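Local coordinates for minor structural protein 5 (Lactococcus phage Tuc2009, PDB 5E7T), which is a structural component of the phage particle and, with its galactose-binding-like domain, probably helps attach the virus to saccharides of the host cell, at residues R111-E116 with G156-L161; D84-S89 with S145-Y150; T103-F108 with G171-R176; S258-V263 with S275-F280. One frame throughout, in Å; residues are numbered along the deposited sequence.

Contact 1: R111-E116 with G156-L161; sequences RQRYTE and GTQAIL. With SO4 (sulfate ion), chain G.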
# COMPACT_ATOMS: atom_id res chain seq x y z
N ARG B 111 8.01 -22.20 -53.54
CA ARG B 111 8.31 -20.83 -53.93
C ARG B 111 7.75 -19.74 -53.03
O ARG B 111 6.59 -19.80 -52.59
CB ARG B 111 7.81 -20.66 -55.39
CG ARG B 111 7.38 -19.26 -55.85
CD ARG B 111 7.03 -19.21 -57.33
NE ARG B 111 7.99 -19.95 -58.15
CZ ARG B 111 7.89 -20.16 -59.46
NH1 ARG B 111 6.86 -19.66 -60.15
NH2 ARG B 111 8.80 -20.88 -60.09
N GLN B 112 8.59 -18.70 -52.82
CA GLN B 112 8.26 -17.43 -52.18
C GLN B 112 8.01 -16.54 -53.39
O GLN B 112 8.84 -16.53 -54.31
CB GLN B 112 9.44 -16.85 -51.38
CG GLN B 112 9.41 -17.15 -49.91
CD GLN B 112 10.58 -16.49 -49.20
OE1 GLN B 112 11.74 -16.64 -49.60
NE2 GLN B 112 10.30 -15.82 -48.08
N ARG B 113 6.86 -15.85 -53.43
CA ARG B 113 6.48 -15.02 -54.57
C ARG B 113 5.51 -13.91 -54.21
O ARG B 113 4.87 -13.99 -53.17
CB ARG B 113 5.86 -15.89 -55.68
CG ARG B 113 4.47 -16.42 -55.36
CD ARG B 113 3.98 -17.21 -56.53
NE ARG B 113 2.64 -17.71 -56.30
CZ ARG B 113 1.90 -18.31 -57.23
NH1 ARG B 113 2.38 -18.47 -58.46
NH2 ARG B 113 0.68 -18.74 -56.95
N TYR B 114 5.38 -12.91 -55.11
CA TYR B 114 4.44 -11.81 -54.98
C TYR B 114 3.05 -12.39 -55.31
O TYR B 114 2.95 -13.44 -55.96
CB TYR B 114 4.81 -10.60 -55.87
CG TYR B 114 6.02 -9.81 -55.41
CD1 TYR B 114 5.93 -8.91 -54.35
CD2 TYR B 114 7.26 -9.96 -56.02
CE1 TYR B 114 7.05 -8.23 -53.87
CE2 TYR B 114 8.39 -9.27 -55.57
CZ TYR B 114 8.28 -8.41 -54.49
OH TYR B 114 9.40 -7.73 -54.03
N THR B 115 1.98 -11.77 -54.81
CA THR B 115 0.66 -12.31 -55.06
C THR B 115 -0.10 -11.44 -56.07
O THR B 115 0.49 -11.09 -57.10
CB THR B 115 -0.09 -12.59 -53.76
OG1 THR B 115 -0.26 -11.37 -53.02
CG2 THR B 115 0.60 -13.66 -52.93
N GLU B 116 -1.40 -11.13 -55.78
CA GLU B 116 -2.32 -10.41 -56.65
C GLU B 116 -1.69 -9.32 -57.43
O GLU B 116 -0.99 -8.46 -56.87
CB GLU B 116 -3.56 -9.90 -55.91
CG GLU B 116 -4.74 -10.84 -56.03
CD GLU B 116 -4.65 -12.12 -55.22
OE1 GLU B 116 -3.90 -12.15 -54.21
OE2 GLU B 116 -5.36 -13.08 -55.58
N GLY B 156 1.28 -7.96 -52.19
CA GLY B 156 1.65 -8.87 -51.13
C GLY B 156 2.52 -10.02 -51.57
O GLY B 156 2.89 -10.10 -52.75
N THR B 157 2.91 -10.89 -50.61
CA THR B 157 3.72 -12.09 -50.86
C THR B 157 3.06 -13.33 -50.22
O THR B 157 2.06 -13.21 -49.49
CB THR B 157 5.17 -11.91 -50.40
OG1 THR B 157 5.23 -11.92 -48.97
CG2 THR B 157 5.86 -10.68 -50.98
N GLN B 158 3.64 -14.51 -50.53
CA GLN B 158 3.25 -15.84 -50.03
C GLN B 158 4.40 -16.81 -50.25
O GLN B 158 5.27 -16.54 -51.07
CB GLN B 158 1.98 -16.36 -50.72
CG GLN B 158 2.17 -16.93 -52.12
CD GLN B 158 0.92 -17.54 -52.69
OE1 GLN B 158 -0.11 -17.68 -52.02
NE2 GLN B 158 0.98 -17.93 -53.94
N ALA B 159 4.39 -17.94 -49.51
CA ALA B 159 5.38 -19.02 -49.62
C ALA B 159 4.59 -20.31 -49.69
O ALA B 159 3.88 -20.63 -48.73
CB ALA B 159 6.30 -19.03 -48.43
N ILE B 160 4.65 -21.01 -50.84
CA ILE B 160 3.88 -22.25 -51.00
C ILE B 160 4.64 -23.37 -51.66
O ILE B 160 5.57 -23.14 -52.44
CB ILE B 160 2.53 -22.00 -51.74
CG1 ILE B 160 2.72 -21.38 -53.13
CG2 ILE B 160 1.56 -21.20 -50.91
CD1 ILE B 160 1.56 -21.46 -54.01
N LEU B 161 4.18 -24.60 -51.39
CA LEU B 161 4.58 -25.81 -52.08
C LEU B 161 3.36 -26.02 -52.97
O LEU B 161 2.26 -26.24 -52.44
CB LEU B 161 4.77 -27.01 -51.13
CG LEU B 161 4.76 -28.39 -51.79
CD1 LEU B 161 5.94 -28.59 -52.69
CD2 LEU B 161 4.75 -29.48 -50.77
S SO4 G . -0.63 -20.59 -59.95
O1 SO4 G . 0.45 -20.82 -60.91
O2 SO4 G . -0.54 -19.21 -59.46
O3 SO4 G . -1.94 -20.78 -60.57
O4 SO4 G . -0.50 -21.54 -58.84

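Contact 2: D84-S89 with S145-Y150; sequences DKYTMS and STIPPY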
# COMPACT_ATOMS: atom_id res chain seq x y z
N ASP B 84 20.15 -9.44 -54.99
CA ASP B 84 20.89 -10.34 -54.12
C ASP B 84 20.55 -11.76 -54.52
O ASP B 84 19.47 -11.99 -55.07
CB ASP B 84 20.51 -10.10 -52.65
CG ASP B 84 21.29 -9.00 -51.96
OD1 ASP B 84 22.04 -8.27 -52.65
OD2 ASP B 84 21.18 -8.89 -50.72
N LYS B 85 21.46 -12.72 -54.26
CA LYS B 85 21.14 -14.11 -54.61
C LYS B 85 20.89 -14.87 -53.33
O LYS B 85 21.46 -14.54 -52.29
CB LYS B 85 22.24 -14.80 -55.42
CG LYS B 85 22.97 -13.90 -56.39
CD LYS B 85 22.71 -14.26 -57.82
CE LYS B 85 22.98 -13.10 -58.73
NZ LYS B 85 23.06 -13.52 -60.15
N TYR B 86 20.00 -15.86 -53.40
CA TYR B 86 19.66 -16.76 -52.31
C TYR B 86 19.66 -18.14 -52.92
O TYR B 86 19.28 -18.28 -54.08
CB TYR B 86 18.30 -16.42 -51.71
CG TYR B 86 18.33 -15.19 -50.84
CD1 TYR B 86 18.37 -13.92 -51.40
CD2 TYR B 86 18.29 -15.29 -49.45
CE1 TYR B 86 18.42 -12.77 -50.60
CE2 TYR B 86 18.33 -14.15 -48.64
CZ TYR B 86 18.39 -12.89 -49.23
OH TYR B 86 18.43 -11.76 -48.45
N THR B 87 20.15 -19.15 -52.19
CA THR B 87 20.22 -20.51 -52.70
C THR B 87 19.35 -21.44 -51.88
O THR B 87 19.44 -21.47 -50.65
CB THR B 87 21.69 -20.98 -52.84
OG1 THR B 87 22.41 -20.08 -53.69
CG2 THR B 87 21.81 -22.38 -53.41
N MET B 88 18.50 -22.22 -52.57
CA MET B 88 17.62 -23.20 -51.96
C MET B 88 18.18 -24.57 -52.24
O MET B 88 18.65 -24.81 -53.34
CB MET B 88 16.21 -23.07 -52.49
CG MET B 88 15.52 -21.83 -52.02
SD MET B 88 13.82 -21.83 -52.61
CE MET B 88 13.02 -22.76 -51.24
N SER B 89 18.17 -25.45 -51.23
CA SER B 89 18.67 -26.85 -51.26
C SER B 89 17.68 -27.71 -50.47
O SER B 89 17.16 -27.25 -49.46
CB SER B 89 20.07 -26.95 -50.64
OG SER B 89 20.50 -25.75 -50.01
N SER B 145 18.51 -18.23 -56.75
CA SER B 145 17.51 -17.29 -57.22
C SER B 145 17.97 -15.84 -57.03
O SER B 145 18.59 -15.53 -56.01
CB SER B 145 16.21 -17.51 -56.46
OG SER B 145 15.66 -18.78 -56.78
N THR B 146 17.68 -14.95 -58.00
CA THR B 146 17.99 -13.52 -57.90
C THR B 146 16.71 -12.75 -57.50
O THR B 146 15.66 -12.84 -58.16
CB THR B 146 18.62 -12.99 -59.18
OG1 THR B 146 19.75 -13.78 -59.49
CG2 THR B 146 19.05 -11.56 -59.05
N ILE B 147 16.81 -12.01 -56.38
CA ILE B 147 15.71 -11.23 -55.83
C ILE B 147 15.21 -10.22 -56.86
O ILE B 147 16.01 -9.41 -57.36
CB ILE B 147 16.06 -10.61 -54.46
CG1 ILE B 147 16.49 -11.67 -53.44
CG2 ILE B 147 14.93 -9.74 -53.92
CD1 ILE B 147 15.45 -12.78 -53.16
N PRO B 148 13.92 -10.29 -57.25
CA PRO B 148 13.39 -9.34 -58.24
C PRO B 148 13.19 -7.94 -57.64
O PRO B 148 13.12 -7.78 -56.40
CB PRO B 148 12.08 -9.99 -58.66
CG PRO B 148 11.62 -10.70 -57.44
CD PRO B 148 12.85 -11.20 -56.76
N PRO B 149 13.07 -6.89 -58.49
CA PRO B 149 12.87 -5.55 -57.95
C PRO B 149 11.54 -5.43 -57.22
O PRO B 149 10.56 -6.11 -57.58
CB PRO B 149 12.96 -4.65 -59.18
CG PRO B 149 12.62 -5.51 -60.29
CD PRO B 149 13.12 -6.86 -59.96
N TYR B 150 11.51 -4.54 -56.19
CA TYR B 150 10.33 -4.31 -55.37
C TYR B 150 9.16 -3.92 -56.24
O TYR B 150 9.33 -3.22 -57.24
CB TYR B 150 10.59 -3.22 -54.32
CG TYR B 150 11.64 -3.53 -53.27
CD1 TYR B 150 11.53 -4.65 -52.45
CD2 TYR B 150 12.66 -2.62 -52.99
CE1 TYR B 150 12.47 -4.92 -51.45
CE2 TYR B 150 13.60 -2.87 -51.99
CZ TYR B 150 13.50 -4.02 -51.21
OH TYR B 150 14.44 -4.26 -50.23

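Contact 3: T103-F108 with G171-R176; sequences TTISAF and GSFTIR. With SO4 (sulfate ion), chain H.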
# COMPACT_ATOMS: atom_id res chain seq x y z
N THR B 103 -3.22 -36.93 -67.48
CA THR B 103 -2.85 -35.98 -66.44
C THR B 103 -1.41 -35.46 -66.58
O THR B 103 -0.44 -36.22 -66.65
CB THR B 103 -3.18 -36.55 -65.07
OG1 THR B 103 -4.43 -37.23 -65.17
CG2 THR B 103 -3.28 -35.47 -64.01
N THR B 104 -1.31 -34.13 -66.56
CA THR B 104 -0.13 -33.31 -66.72
C THR B 104 0.22 -32.56 -65.41
O THR B 104 -0.65 -31.98 -64.75
CB THR B 104 -0.38 -32.38 -67.90
OG1 THR B 104 -0.41 -33.18 -69.07
CG2 THR B 104 0.64 -31.27 -68.04
N ILE B 105 1.52 -32.59 -65.07
CA ILE B 105 2.08 -31.93 -63.90
C ILE B 105 2.65 -30.58 -64.36
O ILE B 105 3.50 -30.55 -65.26
CB ILE B 105 3.19 -32.82 -63.29
CG1 ILE B 105 2.63 -34.13 -62.73
CG2 ILE B 105 4.03 -32.07 -62.27
CD1 ILE B 105 1.84 -34.04 -61.39
N SER B 106 2.20 -29.49 -63.74
CA SER B 106 2.73 -28.16 -64.03
C SER B 106 2.83 -27.33 -62.75
O SER B 106 2.16 -27.63 -61.77
CB SER B 106 1.90 -27.46 -65.09
OG SER B 106 0.64 -27.07 -64.58
N ALA B 107 3.69 -26.30 -62.78
CA ALA B 107 4.03 -25.36 -61.69
C ALA B 107 4.30 -26.12 -60.41
O ALA B 107 3.66 -25.90 -59.38
CB ALA B 107 2.96 -24.30 -61.52
N PHE B 108 5.21 -27.09 -60.51
CA PHE B 108 5.57 -27.96 -59.41
C PHE B 108 6.82 -27.39 -58.79
O PHE B 108 7.92 -27.62 -59.32
CB PHE B 108 5.77 -29.43 -59.89
CG PHE B 108 6.01 -30.43 -58.78
CD1 PHE B 108 5.65 -30.14 -57.46
CD2 PHE B 108 6.57 -31.67 -59.06
CE1 PHE B 108 5.90 -31.06 -56.44
CE2 PHE B 108 6.81 -32.60 -58.03
CZ PHE B 108 6.48 -32.29 -56.73
N GLY B 171 -4.77 -36.90 -60.46
CA GLY B 171 -3.37 -37.21 -60.25
C GLY B 171 -3.05 -37.01 -58.79
O GLY B 171 -3.61 -36.12 -58.15
N SER B 172 -2.14 -37.84 -58.27
CA SER B 172 -1.67 -37.75 -56.88
C SER B 172 -0.27 -38.32 -56.71
O SER B 172 0.17 -39.14 -57.51
CB SER B 172 -2.64 -38.43 -55.91
OG SER B 172 -2.96 -39.73 -56.36
N PHE B 173 0.43 -37.87 -55.68
CA PHE B 173 1.74 -38.38 -55.31
C PHE B 173 1.97 -38.17 -53.82
O PHE B 173 1.26 -37.38 -53.19
CB PHE B 173 2.90 -37.80 -56.16
CG PHE B 173 3.08 -36.30 -56.13
CD1 PHE B 173 3.78 -35.69 -55.09
CD2 PHE B 173 2.55 -35.50 -57.13
CE1 PHE B 173 3.92 -34.31 -55.05
CE2 PHE B 173 2.68 -34.11 -57.08
CZ PHE B 173 3.36 -33.53 -56.05
N THR B 174 2.95 -38.88 -53.25
CA THR B 174 3.34 -38.73 -51.86
C THR B 174 4.80 -38.41 -51.90
O THR B 174 5.55 -39.07 -52.61
CB THR B 174 2.98 -39.95 -51.05
OG1 THR B 174 1.61 -40.28 -51.31
CG2 THR B 174 3.19 -39.72 -49.59
N ILE B 175 5.18 -37.32 -51.23
CA ILE B 175 6.53 -36.78 -51.22
C ILE B 175 7.03 -36.61 -49.81
O ILE B 175 6.26 -36.22 -48.92
CB ILE B 175 6.60 -35.45 -52.03
CG1 ILE B 175 8.06 -34.97 -52.25
CG2 ILE B 175 5.71 -34.34 -51.44
CD1 ILE B 175 8.23 -33.68 -53.07
N ARG B 176 8.31 -36.89 -49.60
CA ARG B 176 8.98 -36.71 -48.34
C ARG B 176 9.97 -35.59 -48.53
O ARG B 176 10.66 -35.56 -49.55
CB ARG B 176 9.66 -38.00 -47.91
CG ARG B 176 8.63 -39.00 -47.43
CD ARG B 176 9.28 -40.30 -47.07
NE ARG B 176 8.31 -41.22 -46.47
CZ ARG B 176 8.63 -42.42 -46.01
NH1 ARG B 176 9.89 -42.85 -46.07
NH2 ARG B 176 7.70 -43.20 -45.49
S SO4 H . 5.90 -24.77 -65.18
O1 SO4 H . 6.71 -24.55 -66.37
O2 SO4 H . 5.20 -23.53 -64.82
O3 SO4 H . 4.92 -25.82 -65.48
O4 SO4 H . 6.78 -25.18 -64.06

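Contact 4: S258-V263 with S275-F280; sequences SYNVQV and SESVAF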
# COMPACT_ATOMS: atom_id res chain seq x y z
N SER B 258 34.36 -1.82 -43.99
CA SER B 258 34.67 -2.05 -42.58
C SER B 258 34.18 -3.43 -42.21
O SER B 258 33.11 -3.84 -42.68
CB SER B 258 33.96 -1.03 -41.70
OG SER B 258 34.17 0.32 -42.09
N TYR B 259 34.91 -4.12 -41.34
CA TYR B 259 34.53 -5.45 -40.85
C TYR B 259 34.79 -5.56 -39.34
O TYR B 259 35.60 -4.79 -38.81
CB TYR B 259 35.35 -6.53 -41.57
CG TYR B 259 34.90 -6.79 -43.00
CD1 TYR B 259 33.84 -7.64 -43.27
CD2 TYR B 259 35.58 -6.22 -44.07
CE1 TYR B 259 33.43 -7.89 -44.58
CE2 TYR B 259 35.19 -6.47 -45.39
CZ TYR B 259 34.09 -7.29 -45.64
OH TYR B 259 33.63 -7.52 -46.92
N ASN B 260 34.10 -6.52 -38.67
CA ASN B 260 34.34 -6.84 -37.26
C ASN B 260 34.56 -8.33 -37.15
O ASN B 260 33.81 -9.12 -37.72
CB ASN B 260 33.20 -6.51 -36.35
CG ASN B 260 32.80 -5.10 -36.26
OD1 ASN B 260 33.48 -4.28 -35.62
ND2 ASN B 260 31.57 -4.87 -36.70
N VAL B 261 35.55 -8.71 -36.37
CA VAL B 261 35.92 -10.10 -36.14
C VAL B 261 36.09 -10.30 -34.65
O VAL B 261 36.58 -9.42 -33.93
CB VAL B 261 37.15 -10.56 -37.01
CG1 VAL B 261 38.31 -9.59 -36.90
CG2 VAL B 261 37.60 -11.99 -36.70
N GLN B 262 35.62 -11.45 -34.20
CA GLN B 262 35.71 -11.92 -32.83
C GLN B 262 35.94 -13.44 -32.95
O GLN B 262 35.51 -14.04 -33.94
CB GLN B 262 34.49 -11.53 -31.99
CG GLN B 262 33.15 -11.81 -32.63
CD GLN B 262 31.96 -11.30 -31.87
OE1 GLN B 262 32.07 -10.70 -30.79
NE2 GLN B 262 30.77 -11.58 -32.42
N VAL B 263 36.72 -14.02 -32.01
CA VAL B 263 37.07 -15.45 -32.00
C VAL B 263 36.61 -16.07 -30.69
O VAL B 263 36.61 -15.39 -29.66
CB VAL B 263 38.60 -15.67 -32.20
CG1 VAL B 263 38.96 -17.16 -32.29
CG2 VAL B 263 39.13 -14.90 -33.41
N SER B 275 35.33 -13.57 -27.98
CA SER B 275 36.32 -12.55 -27.60
C SER B 275 35.78 -11.14 -27.86
O SER B 275 34.74 -10.96 -28.51
CB SER B 275 37.60 -12.72 -28.41
OG SER B 275 37.43 -12.17 -29.70
N GLU B 276 36.54 -10.13 -27.40
CA GLU B 276 36.23 -8.72 -27.62
C GLU B 276 36.38 -8.52 -29.12
O GLU B 276 37.25 -9.16 -29.71
CB GLU B 276 37.23 -7.88 -26.85
CG GLU B 276 36.88 -6.41 -26.79
CD GLU B 276 37.80 -5.61 -25.89
OE1 GLU B 276 38.58 -6.22 -25.12
OE2 GLU B 276 37.70 -4.36 -25.93
N SER B 277 35.48 -7.77 -29.76
CA SER B 277 35.59 -7.62 -31.22
C SER B 277 36.74 -6.69 -31.60
O SER B 277 37.17 -5.87 -30.79
CB SER B 277 34.28 -7.13 -31.83
OG SER B 277 34.11 -5.74 -31.63
N VAL B 278 37.28 -6.88 -32.80
CA VAL B 278 38.34 -6.04 -33.34
C VAL B 278 37.85 -5.58 -34.72
O VAL B 278 37.20 -6.35 -35.42
CB VAL B 278 39.75 -6.70 -33.31
CG1 VAL B 278 40.01 -7.61 -34.50
CG2 VAL B 278 40.84 -5.65 -33.20
N ALA B 279 38.07 -4.30 -35.04
CA ALA B 279 37.63 -3.74 -36.30
C ALA B 279 38.77 -3.42 -37.29
O ALA B 279 39.85 -2.93 -36.91
CB ALA B 279 36.80 -2.51 -36.05
N PHE B 280 38.52 -3.71 -38.56
CA PHE B 280 39.45 -3.41 -39.62
C PHE B 280 38.68 -2.99 -40.83
O PHE B 280 37.46 -3.15 -40.84
CB PHE B 280 40.35 -4.61 -39.91
CG PHE B 280 39.71 -5.77 -40.63
CD1 PHE B 280 38.99 -6.73 -39.93
CD2 PHE B 280 39.89 -5.94 -42.00
CE1 PHE B 280 38.44 -7.83 -40.59
CE2 PHE B 280 39.33 -7.03 -42.66
CZ PHE B 280 38.62 -7.98 -41.95

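Contact 1: R111-E116 with G156-L161
The side chains of Arg113 and Gln158 lie side by side and point the same way, with the guanidinium and amide planes only 4° apart. In both residues CG sits between the backbone N and the carbonyl carbon (chi1 71° and 79°), which starts the two chains off alike from a cross-strand pair. A long chain ending in a flat polar group suits these partly exposed positions: the stem packs while, in Arg113, the polar end meets an ion. There Arg113 NH2 donates to sulfate O2 at 2.8 Å, and NH1 adds a weak bond to the same oxygen; the ion probably comes from the crystallisation liquor. Thr115 CG2 lies 3.7 Å from Gln158 CG, against the apolar part of that chain. On the opposite face Gln112 CG meets Ala159 CB at 3.9 Å.

Antiparallel backbone pairing sets these positions. Arg111 and Ile160 exchange two hydrogen bonds, as do Arg113 and Gln158, and Thr115 N reaches Gly156 O at 2.8 Å just past the strand. Strands 104-114 and 157-166 are the inner pair of a four-stranded sheet: strand 121-126 flanks the first, where Arg111 NE bonds Thr124 OG1, and strand 63-68 flanks the second.

Contact 2: D84-S89 with S145-Y150
Tyr86 lays one side of its ring, the CD1 and CE1 atoms, obliquely across the end of Ile147. The isoleucine answers with CG1, 3.6 Å from Tyr86 CD1, and with its terminal methyl CD1, which is equally near that ring carbon. CG1 of Ile147 is anti to its own carbonyl carbon, beside the backbone N (chi1 -57°), and from there it also passes close to Asp84 O. A branched aliphatic chain suits the place because it lays two carbons against the ring in a buried setting. Ile147 N donates to Asp84 O at 3.0 Å in a nearly straight bond, carrying the strand pairing one residue into the loop.

The pairing belongs to the border of a five-stranded antiparallel sheet, in which strand 139-146 is the outermost strand of this chain and strand 85-98 its neighbour. Tyr86 and Ser145 form a hydrogen-bonded pair, joined by Ser145 N to Tyr86 O at 2.8 Å and by Tyr86 N to Ser145 O. Their face turns inward, where the tyrosine side chain also packs on Cys123 and Leu184 and its ring meets that of Tyr80, and Ser145 OG takes a weak bond from Thr124 N.

Lys85 and Thr146, a non-hydrogen-bonded pair, occupy the outer face. Both are exposed to solvent, a setting that suits a charged and a polar end. Their side chains run alongside each other, and the lysine bends at its second torsion (chi2 -113°). Its NZ makes a weak hydrogen bond to Thr146 OG1, at 3.4 Å.

Contact 3: T103-F108 with G171-R176
Two antiparallel sheets face each other here, consistent with the beta-sandwich of galactose-binding-like domains, and this contact is part of the apolar filling between them. Side chains carry most of it, with Phe108 and Phe173 at its centre. The two rings reach toward each other tip to tip, CZ of Phe108 lying 3.4 Å from CZ of Phe173. Their planes are inclined by 48° and the ring centres are 4.9 Å apart, an oblique meeting that is neither a stack nor an edge-to-face pair. CG of Phe108 is anti to the backbone N (chi1 -174°), which starts the ring off toward the facing sheet. Large flat rings suit such a place because they span the gap between sheets.

Aliphatic groups complete the packing. Ile175 CD1 approaches Phe108 CZ at 4.3 Å, and Ile105 CD1 lies 4.4 Å from Phe173 CE2. Where strand 171-184 begins, Thr103 CG2 lies 4.1 Å from the backbone N of Gly171, which has no side chain to intervene, while Thr103 OG1 bonds Gln169 O. The chain turns a corner at Ala107, whose N donates to sulfate O3 at 3.0 Å.

Around the aromatic pair, Phe94 and Trp97 of strand 85-98 and Met58 of strand 53-60 close in from one sheet, and Val163 of strand 157-166 from the other.

Contact 4: S258-V263 with S275-F280
With chi1 at 73°, Phe280 carries CG in the crowded position between its backbone N and carbonyl carbon, whereas CG of Tyr259 is anti to the carbonyl carbon (chi1 -75°). This sets CG of Phe280 on the side of its strand partner, and the ring lies so that Tyr259 CB sits over one face, 3.8 Å from the ring centroid of Phe280, as a CH-pi contact. The two rings are near parallel but slid apart, so they barely overlap. On the same face Val261 and Val278 stand side by side, their CG1 methyls 3.5 Å apart; beta-branched residues suit an extended strand and give a compact apolar surface.

Both pairs are antiparallel and hydrogen-bonded, Tyr259 N to Phe280 O measuring 2.8 Å. Beyond Ser277 the pattern continues by a substitute: Ser275 OG accepts the bond from Val263 N at 3.0 Å, in the role of a main-chain carbonyl, while Ser275 N donates to Val263 O. Small and polar, the serine can also give its proton to Glu276 O, which helps hold OG in place.

Strand 278-281 is the sheet's outermost within this chain, and strand 231-235 flanks 258-265 on its other side. Two chains of Minor structural protein 4 cover the contact: Ile124 and Ala122 of one pack on Val261 and Phe280, and Glu43 of the other bonds Ser277 OG.

How the contacts relate
Contacts 1, 2 and 3 belong to one domain of two facing sheets, consistent with a beta-sandwich: contact 1 pairs strands inside the four-stranded sheet, contact 2 inside the five-stranded one, and contact 3 joins the two sheets across the interior. Contacts 1 and 3 share strand 104-114, their centres about 19 Å apart. Contacts 1 and 2 touch directly, Tyr114 CE2 lying 4.0 Å from Pro148 CG, so the loop after strand 139-146 packs on the end of the other sheet. Contact 4 stands apart in the C-terminal sheet, with its centre about 49 Å from that of contact 3, and is packed against two chains of Minor structural protein 4. The sulfates lie at contacts 1 and 3.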